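Local coordinates for protein benzoate transport porin BenP (Acinetobacter baumannii AB307-0294, PDB 5DL8) that forms an outer-membrane beta-barrel that probably acts as a porin, letting small solutes such as benzoate through, at residues V275-T279 against G326-D331; G335-K341 against N362-A368; F377-R383 against D397-Y403. One frame throughout, in Å; residues are numbered along the deposited sequence.

Interaction 1: V275-T279 against G326-D331; sequences VKNHT and GYDFKD
Segment 275-279 reverses direction in a type II' beta turn from Val-275 to His-278. Lys-276 takes the positive phi of the second position of a type II' turn (phi/psi 42/-111), Asn-277 follows at -105/6, and Val-275 and His-278 close the turn with two backbone bonds, N to O, each 3.0 Å. Leaving the turn, the chain runs antiparallel to the end of strand 319-328. His-278 faces Tyr-327 as a non-hydrogen-bonded pair and Thr-279 faces Gly-326 as a hydrogen-bonded one, both with CA atoms 4.7 Å apart. Thr-279 N to Gly-326 O is 2.9 Å, Gly-326 N to Thr-279 O is 2.8 Å, and Asp-328 N reaches Asn-277 O at 2.9 Å. Further along segment 326-331, Asp-328 OD1 accepts from Lys-330 N at 3.0 Å, an Asx turn.

His-278 (chi1 m) and Tyr-327 (chi1 t) share one face of the sheet, the tyrosine edge meeting the imidazole face in a T-shaped pair, centroids 4.8 Å apart and planes at 62°. Outside the pair, His-278 ND1 bonds the hydroxyl of Tyr-325. Asn-277 leans over the second segment, its CB 3.3 Å from Tyr-327 CE1 and its ND2 3.3 Å from Asp-331 OD2. What results is a tight beta-hairpin turn whose outgoing strand pairs with the next strand round, as at the rim of an antiparallel porin barrel.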
loop_
_atom_site.group_PDB
_atom_site.type_symbol
_atom_site.label_atom_id
_atom_site.label_comp_id
_atom_site.label_asym_id
_atom_site.label_seq_id
_atom_site.Cartn_x
_atom_site.Cartn_y
_atom_site.Cartn_z
ATOM N N VAL A 275 -24.099 4.582 6.734
ATOM C CA VAL A 275 -25.377 4.524 7.412
ATOM C C VAL A 275 -25.745 3.070 7.816
ATOM O O VAL A 275 -25.921 2.229 6.896
ATOM C CB VAL A 275 -26.509 4.908 6.478
ATOM C CG1 VAL A 275 -27.719 5.236 7.295
ATOM C CG2 VAL A 275 -26.146 5.980 5.519
ATOM N N LYS A 276 -26.007 2.839 9.130
ATOM C CA LYS A 276 -26.193 1.443 9.726
ATOM C C LYS A 276 -25.120 0.539 9.085
ATOM O O LYS A 276 -23.923 0.850 9.262
ATOM C CB LYS A 276 -27.634 0.873 9.566
ATOM C CG LYS A 276 -28.670 1.794 10.159
ATOM C CD LYS A 276 -29.716 1.196 11.050
ATOM C CE LYS A 276 -30.390 2.351 11.852
ATOM N NZ LYS A 276 -31.636 1.855 12.507
ATOM N N ASN A 277 -25.476 -0.431 8.232
ATOM C CA ASN A 277 -24.417 -1.332 7.744
ATOM C C ASN A 277 -23.934 -1.129 6.323
ATOM O O ASN A 277 -23.103 -1.858 5.839
ATOM C CB ASN A 277 -24.805 -2.784 8.045
ATOM C CG ASN A 277 -24.576 -3.137 9.510
ATOM O OD1 ASN A 277 -23.553 -2.750 10.100
ATOM N ND2 ASN A 277 -25.504 -3.901 10.103
ATOM N N HIS A 278 -24.436 -0.083 5.718
ATOM C CA HIS A 278 -24.116 0.300 4.343
ATOM C C HIS A 278 -23.081 1.362 4.312
ATOM O O HIS A 278 -23.095 2.262 5.198
ATOM C CB HIS A 278 -25.334 0.917 3.675
ATOM C CG HIS A 278 -26.588 0.145 3.860
ATOM N ND1 HIS A 278 -27.097 -0.655 2.872
ATOM C CD2 HIS A 278 -27.476 0.114 4.874
ATOM C CE1 HIS A 278 -28.258 -1.145 3.262
ATOM N NE2 HIS A 278 -28.513 -0.678 4.469
ATOM N N THR A 279 -22.322 1.352 3.221
ATOM C CA THR A 279 -21.272 2.378 2.874
ATOM C C THR A 279 -21.462 2.773 1.387
ATOM O O THR A 279 -21.642 1.894 0.548
ATOM C CB THR A 279 -19.863 1.809 3.117
ATOM O OG1 THR A 279 -19.675 1.570 4.504
ATOM C CG2 THR A 279 -18.750 2.834 2.699
ATOM N N GLY A 326 -20.957 -0.737 -0.256
ATOM C CA GLY A 326 -20.407 -1.726 0.727
ATOM C C GLY A 326 -21.547 -2.192 1.683
ATOM O O GLY A 326 -22.323 -1.367 2.127
ATOM N N TYR A 327 -21.639 -3.492 2.005
ATOM C CA TYR A 327 -22.534 -3.930 3.070
ATOM C C TYR A 327 -21.822 -4.849 4.024
ATOM O O TYR A 327 -21.174 -5.873 3.598
ATOM C CB TYR A 327 -23.807 -4.564 2.586
ATOM C CG TYR A 327 -24.830 -4.690 3.742
ATOM C CD1 TYR A 327 -25.522 -3.580 4.209
ATOM C CD2 TYR A 327 -25.145 -5.975 4.377
ATOM C CE1 TYR A 327 -26.447 -3.659 5.273
ATOM C CE2 TYR A 327 -26.074 -6.025 5.421
ATOM C CZ TYR A 327 -26.721 -4.856 5.857
ATOM O OH TYR A 327 -27.593 -4.904 6.933
ATOM N N ASP A 328 -21.958 -4.495 5.313
ATOM C CA ASP A 328 -21.434 -5.292 6.385
ATOM C C ASP A 328 -22.609 -6.167 6.897
ATOM O O ASP A 328 -23.574 -5.627 7.489
ATOM C CB ASP A 328 -20.808 -4.483 7.552
ATOM C CG ASP A 328 -20.236 -5.447 8.651
ATOM O OD1 ASP A 328 -20.709 -6.609 8.720
ATOM O OD2 ASP A 328 -19.326 -5.085 9.385
ATOM N N PHE A 329 -22.512 -7.493 6.701
ATOM C CA PHE A 329 -23.665 -8.387 6.982
ATOM C C PHE A 329 -23.825 -8.856 8.430
ATOM O O PHE A 329 -24.618 -9.748 8.605
ATOM C CB PHE A 329 -23.644 -9.662 6.108
ATOM C CG PHE A 329 -23.952 -9.457 4.648
ATOM C CD1 PHE A 329 -22.963 -9.051 3.770
ATOM C CD2 PHE A 329 -25.219 -9.747 4.133
ATOM C CE1 PHE A 329 -23.219 -8.916 2.403
ATOM C CE2 PHE A 329 -25.502 -9.562 2.768
ATOM C CZ PHE A 329 -24.475 -9.173 1.891
ATOM N N LYS A 330 -23.108 -8.298 9.426
ATOM C CA LYS A 330 -23.252 -8.681 10.862
ATOM C C LYS A 330 -24.720 -9.034 11.358
ATOM O O LYS A 330 -24.866 -9.965 12.126
ATOM C CB LYS A 330 -22.448 -7.782 11.913
ATOM C CG LYS A 330 -22.552 -6.226 11.880
ATOM C CD LYS A 330 -21.814 -5.398 12.984
ATOM C CE LYS A 330 -22.406 -5.554 14.403
ATOM N NZ LYS A 330 -23.747 -4.910 14.611
ATOM N N ASP A 331 -25.790 -8.372 10.885
ATOM C CA ASP A 331 -27.147 -8.727 11.367
ATOM C C ASP A 331 -27.645 -10.097 10.771
ATOM O O ASP A 331 -28.399 -10.796 11.469
ATOM C CB ASP A 331 -28.252 -7.640 11.138
ATOM C CG ASP A 331 -27.837 -6.159 11.490
ATOM O OD1 ASP A 331 -26.979 -5.850 12.377
ATOM O OD2 ASP A 331 -28.451 -5.258 10.851
#

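Interaction 2: G335-K341 against N362-A368; sequences GLNAMVK and NVILNYA. With C8E ((hydroxyethyloxy)tri(ethyloxy)octane), chain C.
Strands 336-341 and 362-368 run antiparallel, axes 4.7 Å apart at closest and N-to-C directions 172° apart. Build the register from Leu-336 opposite Tyr-367 to Lys-341 opposite Asn-362. Three pairs are hydrogen-bonded: Asn-337 N to Asn-366 O 3.0 Å and Asn-366 N to Asn-337 O 2.8 Å; Met-339 N to Ile-364 O 2.8 Å and Ile-364 N to Met-339 O 2.9 Å; Lys-341 and Asn-362, N to O 3.0 Å both ways. Ala-368 N to Gly-335 O adds 2.9 Å. Gly-335 has phi 78°, and a CB there would run into Ala-368 O.

Ala-338 leaves a hollow that Leu-365 (chi1 m, chi2 t) fills, CD2 3.4 Å from Ala-338 CB. On the same face Leu-336 CB meets the Tyr-367 ring edge at CD1, 3.8 Å, while Val-340 CG2 and Val-363 CG2 touch loosely at 4.4 Å. On the other face the extended Lys-341 chain passes beside Ile-364, CE to CD1 4.0 Å, and Asn-366 ND2 donates to Asn-337 OD1 at 3.1 Å; Asn-366 OD1 accepts from Gln-380 NE2. A detergent C8E lies by Tyr-367, C19 3.6 Å from OH.

These segments form the open end of the hairpin, between strand 319-328 and strand 377-388.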
loop_
_atom_site.group_PDB
_atom_site.type_symbol
_atom_site.label_atom_id
_atom_site.label_comp_id
_atom_site.label_asym_id
_atom_site.label_seq_id
_atom_site.Cartn_x
_atom_site.Cartn_y
_atom_site.Cartn_z
ATOM N N GLY A 335 -19.305 -11.836 10.582
ATOM C CA GLY A 335 -18.057 -11.986 9.906
ATOM C C GLY A 335 -18.118 -11.893 8.404
ATOM O O GLY A 335 -17.091 -11.924 7.833
ATOM N N LEU A 336 -19.273 -11.787 7.758
ATOM C CA LEU A 336 -19.338 -11.525 6.314
ATOM C C LEU A 336 -19.567 -10.012 5.892
ATOM O O LEU A 336 -20.560 -9.326 6.319
ATOM C CB LEU A 336 -20.491 -12.346 5.768
ATOM C CG LEU A 336 -20.767 -12.257 4.265
ATOM C CD1 LEU A 336 -19.639 -12.873 3.459
ATOM C CD2 LEU A 336 -22.105 -12.906 3.863
ATOM N N ASN A 337 -18.705 -9.533 5.013
ATOM C CA ASN A 337 -18.860 -8.265 4.315
ATOM C C ASN A 337 -18.367 -8.279 2.832
ATOM O O ASN A 337 -17.556 -9.147 2.393
ATOM C CB ASN A 337 -18.211 -7.089 5.078
ATOM C CG ASN A 337 -16.728 -7.238 5.209
ATOM O OD1 ASN A 337 -16.012 -7.091 4.256
ATOM N ND2 ASN A 337 -16.271 -7.550 6.376
ATOM N N ALA A 338 -18.994 -7.411 2.076
ATOM C CA ALA A 338 -18.836 -7.313 0.664
ATOM C C ALA A 338 -18.733 -5.817 0.300
ATOM O O ALA A 338 -19.371 -4.929 0.923
ATOM C CB ALA A 338 -19.976 -7.913 -0.101
ATOM N N MET A 339 -17.948 -5.596 -0.727
ATOM C CA MET A 339 -17.716 -4.273 -1.321
ATOM C C MET A 339 -17.557 -4.341 -2.842
ATOM O O MET A 339 -16.810 -5.176 -3.390
ATOM C CB MET A 339 -16.545 -3.563 -0.641
ATOM C CG MET A 339 -16.387 -2.167 -1.227
ATOM S SD MET A 339 -15.332 -1.032 -0.342
ATOM C CE MET A 339 -16.547 -0.718 1.003
ATOM N N VAL A 340 -18.296 -3.506 -3.532
ATOM C CA VAL A 340 -18.201 -3.345 -4.978
ATOM C C VAL A 340 -17.721 -1.866 -5.316
ATOM O O VAL A 340 -18.261 -0.845 -4.764
ATOM C CB VAL A 340 -19.607 -3.535 -5.534
ATOM C CG1 VAL A 340 -19.642 -3.296 -7.014
ATOM C CG2 VAL A 340 -20.054 -4.982 -5.233
ATOM N N LYS A 341 -16.791 -1.721 -6.201
ATOM C CA LYS A 341 -16.261 -0.390 -6.670
ATOM C C LYS A 341 -16.228 -0.418 -8.209
ATOM O O LYS A 341 -15.986 -1.485 -8.738
ATOM C CB LYS A 341 -14.850 -0.218 -6.235
ATOM C CG LYS A 341 -14.683 -0.476 -4.788
ATOM C CD LYS A 341 -13.221 -0.211 -4.378
ATOM C CE LYS A 341 -12.988 -0.418 -2.884
ATOM N NZ LYS A 341 -11.496 -0.408 -2.727
ATOM N N ASN A 362 -14.294 -3.883 -9.215
ATOM C CA ASN A 362 -13.773 -4.709 -8.159
ATOM C C ASN A 362 -14.950 -5.253 -7.311
ATOM O O ASN A 362 -15.815 -4.448 -6.871
ATOM C CB ASN A 362 -12.965 -3.846 -7.133
ATOM C CG ASN A 362 -11.718 -3.170 -7.696
ATOM O OD1 ASN A 362 -11.296 -3.406 -8.814
ATOM N ND2 ASN A 362 -11.066 -2.401 -6.847
ATOM N N VAL A 363 -14.880 -6.533 -6.953
ATOM C CA VAL A 363 -15.774 -7.150 -5.966
ATOM C C VAL A 363 -14.864 -7.770 -4.859
ATOM O O VAL A 363 -13.887 -8.401 -5.191
ATOM C CB VAL A 363 -16.685 -8.253 -6.633
ATOM C CG1 VAL A 363 -17.570 -8.956 -5.586
ATOM C CG2 VAL A 363 -17.599 -7.662 -7.702
ATOM N N ILE A 364 -15.122 -7.483 -3.570
ATOM C CA ILE A 364 -14.291 -7.874 -2.415
ATOM C C ILE A 364 -15.265 -8.488 -1.408
ATOM O O ILE A 364 -16.245 -7.792 -0.924
ATOM C CB ILE A 364 -13.634 -6.642 -1.837
ATOM C CG1 ILE A 364 -12.831 -5.893 -2.936
ATOM C CG2 ILE A 364 -12.757 -6.948 -0.616
ATOM C CD1 ILE A 364 -12.739 -4.421 -2.641
ATOM N N LEU A 365 -15.052 -9.788 -1.150
ATOM C CA LEU A 365 -15.847 -10.570 -0.232
ATOM C C LEU A 365 -14.899 -10.983 0.944
ATOM O O LEU A 365 -13.799 -11.432 0.670
ATOM C CB LEU A 365 -16.442 -11.826 -0.970
ATOM C CG LEU A 365 -17.398 -11.511 -2.180
ATOM C CD1 LEU A 365 -18.158 -12.753 -2.676
ATOM C CD2 LEU A 365 -18.450 -10.436 -1.865
ATOM N N ASN A 366 -15.293 -10.723 2.219
ATOM C CA ASN A 366 -14.538 -11.114 3.393
ATOM C C ASN A 366 -15.418 -11.969 4.286
ATOM O O ASN A 366 -16.558 -11.600 4.461
ATOM C CB ASN A 366 -14.008 -9.946 4.190
ATOM C CG ASN A 366 -12.933 -9.237 3.442
ATOM O OD1 ASN A 366 -11.824 -9.790 3.128
ATOM N ND2 ASN A 366 -13.262 -8.018 3.044
ATOM N N TYR A 367 -14.919 -13.113 4.756
ATOM C CA TYR A 367 -15.648 -13.958 5.690
ATOM C C TYR A 367 -14.672 -14.305 6.818
ATOM O O TYR A 367 -13.691 -14.991 6.558
ATOM C CB TYR A 367 -16.230 -15.228 5.069
ATOM C CG TYR A 367 -17.093 -15.955 6.094
ATOM C CD1 TYR A 367 -18.281 -15.356 6.650
ATOM C CD2 TYR A 367 -16.706 -17.095 6.635
ATOM C CE1 TYR A 367 -19.052 -15.999 7.606
ATOM C CE2 TYR A 367 -17.474 -17.708 7.566
ATOM C CZ TYR A 367 -18.652 -17.165 8.054
ATOM O OH TYR A 367 -19.370 -17.889 9.036
ATOM N N ALA A 368 -14.879 -13.804 8.032
ATOM C CA ALA A 368 -14.032 -14.185 9.163
ATOM C C ALA A 368 -14.830 -15.386 9.872
ATOM O O ALA A 368 -15.977 -15.231 10.287
ATOM C CB ALA A 368 -13.813 -12.941 10.098
HETATM O O12 C8E C . -17.792 -21.648 3.889
HETATM C C13 C8E C . -17.556 -22.080 5.213
HETATM C C14 C8E C . -18.683 -21.629 6.155
HETATM O O15 C8E C . -18.724 -22.494 7.322
HETATM C C16 C8E C . -18.941 -21.927 8.623
HETATM C C17 C8E C . -20.395 -21.480 8.735
HETATM O O18 C8E C . -20.688 -21.131 10.108
HETATM C C19 C8E C . -21.872 -20.295 10.156
HETATM C C20 C8E C . -22.537 -20.379 11.526
HETATM O O21 C8E C . -21.560 -20.112 12.548
#

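Interaction 3: F377-R383 against D397-Y403; sequences FALQYIR and DRLFVNY
This is the last hairpin of the barrel, strands 377-383 and 397-403 antiparallel at 159° with axes 4.7 Å apart at closest. Strand 394-406 also pairs antiparallel with strand 25-39, so the hairpin closes the barrel onto its first strand. Along the second segment, Asp-397 (chi1 m) comes first: its OD1 accepts from Tyr-381 OH at 2.7 Å and salt-bridges Arg-383 NH1 at 3.0 Å, about 6 Å, side chain to side chain, from the calcium ligand Asp-38. Arg-398 pairs with Ile-382 through two backbone bonds, its guanidinium turned to Glu-396. Leu-399 CD1 rests 4.1 Å from Tyr-381 CB. Phe-400 N gives Gln-380 O a 2.7 Å bond. Val-401 CG2 meets Leu-379 CD2 at 3.9 Å. Asn-402, bonded to the Ala-378 backbone, shares a face with Gln-380 and Phe-400; there a water links Asn-402 ND2 (3.0 Å) to Gln-380 OE1 (2.8 Å), while Gln-380 NE2 bonds Asn-366 OD1. Last, Tyr-403 (chi1 t) meets Phe-377 (chi1 m) obliquely, Tyr-403 CD1 to Phe-377 CE2 3.5 Å.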
loop_
_atom_site.group_PDB
_atom_site.type_symbol
_atom_site.label_atom_id
_atom_site.label_comp_id
_atom_site.label_asym_id
_atom_site.label_seq_id
_atom_site.Cartn_x
_atom_site.Cartn_y
_atom_site.Cartn_z
ATOM N N PHE A 377 -8.863 -17.798 11.401
ATOM C CA PHE A 377 -9.052 -18.076 9.966
ATOM C C PHE A 377 -10.034 -17.126 9.328
ATOM O O PHE A 377 -11.085 -16.781 9.951
ATOM C CB PHE A 377 -9.567 -19.518 9.745
ATOM C CG PHE A 377 -8.538 -20.510 9.935
ATOM C CD1 PHE A 377 -7.628 -20.738 8.922
ATOM C CD2 PHE A 377 -8.413 -21.150 11.135
ATOM C CE1 PHE A 377 -6.601 -21.639 9.102
ATOM C CE2 PHE A 377 -7.459 -22.071 11.340
ATOM C CZ PHE A 377 -6.527 -22.344 10.317
ATOM N N ALA A 378 -9.742 -16.795 8.086
ATOM C CA ALA A 378 -10.622 -15.935 7.258
ATOM C C ALA A 378 -10.510 -16.367 5.803
ATOM O O ALA A 378 -9.464 -16.925 5.414
ATOM C CB ALA A 378 -10.225 -14.410 7.404
ATOM N N LEU A 379 -11.530 -16.038 4.996
ATOM C CA LEU A 379 -11.450 -16.162 3.564
ATOM C C LEU A 379 -11.632 -14.762 2.932
ATOM O O LEU A 379 -12.424 -13.899 3.434
ATOM C CB LEU A 379 -12.556 -17.075 2.957
ATOM C CG LEU A 379 -12.800 -18.432 3.537
ATOM C CD1 LEU A 379 -14.151 -18.955 2.984
ATOM C CD2 LEU A 379 -11.671 -19.378 3.313
ATOM N N GLN A 380 -10.981 -14.578 1.788
ATOM C CA GLN A 380 -11.135 -13.379 0.999
ATOM C C GLN A 380 -11.042 -13.754 -0.440
ATOM O O GLN A 380 -10.097 -14.536 -0.834
ATOM C CB GLN A 380 -10.024 -12.361 1.325
ATOM C CG GLN A 380 -10.218 -10.962 0.690
ATOM C CD GLN A 380 -9.048 -10.091 0.986
ATOM O OE1 GLN A 380 -7.912 -10.309 0.490
ATOM N NE2 GLN A 380 -9.267 -9.145 1.871
ATOM N N TYR A 381 -12.009 -13.214 -1.189
ATOM C CA TYR A 381 -12.138 -13.305 -2.619
ATOM C C TYR A 381 -12.260 -11.854 -3.225
ATOM O O TYR A 381 -13.148 -11.012 -2.817
ATOM C CB TYR A 381 -13.383 -14.091 -3.046
ATOM C CG TYR A 381 -13.622 -14.112 -4.548
ATOM C CD1 TYR A 381 -12.677 -14.670 -5.419
ATOM C CD2 TYR A 381 -14.697 -13.498 -5.099
ATOM C CE1 TYR A 381 -12.835 -14.663 -6.799
ATOM C CE2 TYR A 381 -14.883 -13.481 -6.499
ATOM C CZ TYR A 381 -13.924 -14.066 -7.349
ATOM O OH TYR A 381 -14.059 -14.042 -8.744
ATOM N N ILE A 382 -11.429 -11.637 -4.244
ATOM C CA ILE A 382 -11.343 -10.419 -4.984
ATOM C C ILE A 382 -11.471 -10.696 -6.477
ATOM O O ILE A 382 -10.768 -11.608 -7.072
ATOM C CB ILE A 382 -10.102 -9.633 -4.624
ATOM C CG1 ILE A 382 -10.276 -9.064 -3.244
ATOM C CG2 ILE A 382 -10.000 -8.356 -5.491
ATOM C CD1 ILE A 382 -9.003 -8.669 -2.552
ATOM N N ARG A 383 -12.396 -9.987 -7.098
ATOM C CA ARG A 383 -12.614 -10.090 -8.539
ATOM C C ARG A 383 -12.360 -8.726 -9.201
ATOM O O ARG A 383 -13.039 -7.726 -8.864
ATOM C CB ARG A 383 -14.044 -10.616 -8.904
ATOM C CG ARG A 383 -14.434 -10.558 -10.374
ATOM C CD ARG A 383 -13.634 -11.599 -11.142
ATOM N NE ARG A 383 -13.796 -11.438 -12.616
ATOM C CZ ARG A 383 -13.355 -12.317 -13.541
ATOM N NH1 ARG A 383 -12.760 -13.442 -13.199
ATOM N NH2 ARG A 383 -13.509 -12.057 -14.806
ATOM N N ASP A 397 -8.893 -13.085 -10.767
ATOM C CA ASP A 397 -9.347 -13.665 -9.528
ATOM C C ASP A 397 -8.237 -13.761 -8.488
ATOM O O ASP A 397 -7.117 -14.155 -8.769
ATOM C CB ASP A 397 -9.934 -15.076 -9.771
ATOM C CG ASP A 397 -11.027 -15.079 -10.759
ATOM O OD1 ASP A 397 -12.120 -14.605 -10.517
ATOM O OD2 ASP A 397 -10.831 -15.564 -11.812
ATOM N N ARG A 398 -8.562 -13.424 -7.249
ATOM C CA ARG A 398 -7.665 -13.597 -6.118
ATOM C C ARG A 398 -8.453 -14.219 -4.999
ATOM O O ARG A 398 -9.554 -13.676 -4.655
ATOM C CB ARG A 398 -7.091 -12.288 -5.645
ATOM C CG ARG A 398 -6.420 -11.397 -6.731
ATOM C CD ARG A 398 -5.671 -10.252 -6.076
ATOM N NE ARG A 398 -5.262 -9.231 -7.015
ATOM C CZ ARG A 398 -5.249 -7.885 -6.812
ATOM N NH1 ARG A 398 -5.558 -7.235 -5.617
ATOM N NH2 ARG A 398 -4.868 -7.145 -7.832
ATOM N N LEU A 399 -7.907 -15.319 -4.470
ATOM C CA LEU A 399 -8.567 -16.130 -3.448
ATOM C C LEU A 399 -7.578 -16.459 -2.382
ATOM O O LEU A 399 -6.429 -16.927 -2.663
ATOM C CB LEU A 399 -9.141 -17.456 -4.030
ATOM C CG LEU A 399 -10.073 -18.324 -3.097
ATOM C CD1 LEU A 399 -11.403 -17.649 -2.611
ATOM C CD2 LEU A 399 -10.435 -19.654 -3.740
ATOM N N PHE A 400 -7.940 -16.119 -1.151
ATOM C CA PHE A 400 -6.984 -16.181 -0.038
ATOM C C PHE A 400 -7.621 -16.944 1.095
ATOM O O PHE A 400 -8.821 -16.695 1.409
ATOM C CB PHE A 400 -6.608 -14.801 0.477
ATOM C CG PHE A 400 -5.878 -13.907 -0.544
ATOM C CD1 PHE A 400 -4.580 -14.117 -0.869
ATOM C CD2 PHE A 400 -6.527 -12.805 -1.129
ATOM C CE1 PHE A 400 -3.932 -13.316 -1.802
ATOM C CE2 PHE A 400 -5.899 -11.934 -2.033
ATOM C CZ PHE A 400 -4.584 -12.188 -2.371
ATOM N N VAL A 401 -6.842 -17.835 1.722
ATOM C CA VAL A 401 -7.194 -18.356 3.001
ATOM C C VAL A 401 -6.115 -17.899 3.941
ATOM O O VAL A 401 -4.976 -18.310 3.810
ATOM C CB VAL A 401 -7.246 -19.883 3.053
ATOM C CG1 VAL A 401 -7.678 -20.382 4.463
ATOM C CG2 VAL A 401 -8.157 -20.443 1.961
ATOM N N ASN A 402 -6.500 -17.068 4.893
ATOM C CA ASN A 402 -5.628 -16.359 5.826
ATOM C C ASN A 402 -5.790 -16.901 7.214
ATOM O O ASN A 402 -6.945 -17.165 7.663
ATOM C CB ASN A 402 -5.996 -14.865 5.837
ATOM C CG ASN A 402 -5.503 -14.120 4.554
ATOM O OD1 ASN A 402 -4.342 -14.343 4.124
ATOM N ND2 ASN A 402 -6.343 -13.291 3.939
ATOM N N TYR A 403 -4.676 -17.003 7.914
ATOM C CA TYR A 403 -4.692 -17.301 9.343
ATOM C C TYR A 403 -3.794 -16.306 10.033
ATOM O O TYR A 403 -2.709 -16.050 9.557
ATOM C CB TYR A 403 -4.166 -18.673 9.654
ATOM C CG TYR A 403 -4.138 -18.945 11.135
ATOM C CD1 TYR A 403 -5.289 -19.355 11.844
ATOM C CD2 TYR A 403 -2.962 -18.902 11.832
ATOM C CE1 TYR A 403 -5.252 -19.638 13.216
ATOM C CE2 TYR A 403 -2.901 -19.234 13.158
ATOM C CZ TYR A 403 -4.048 -19.539 13.848
ATOM O OH TYR A 403 -3.878 -19.844 15.139
HETATM O O HOH W 1 -5.610 -11.278 1.833
#

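All three are surface contacts in one continuous sheet, following each other along the chain. Strands 319-328 and 336-349 join interactions 1 and 2, through Phe-329 N to Leu-336 O (2.7 Å) and Tyr-327 N to Ala-338 O (2.9 Å), probable hydrogen bonds. Strands 355-368 and 377-388 join interactions 2 and 3 in the same way, with Leu-365 N to Tyr-381 O at 2.8 Å. Interactions 1 and 3 do not touch, their nearest atoms about 11 Å apart. Chemistry shifts with place: interaction 1 is a short pairing beside a turn, whereas 2 and 3 pair six or seven residues along part of each hairpin strand, and only interaction 3 contains a salt bridge, whose Asp-397 lies near the calcium ligand Asp-38.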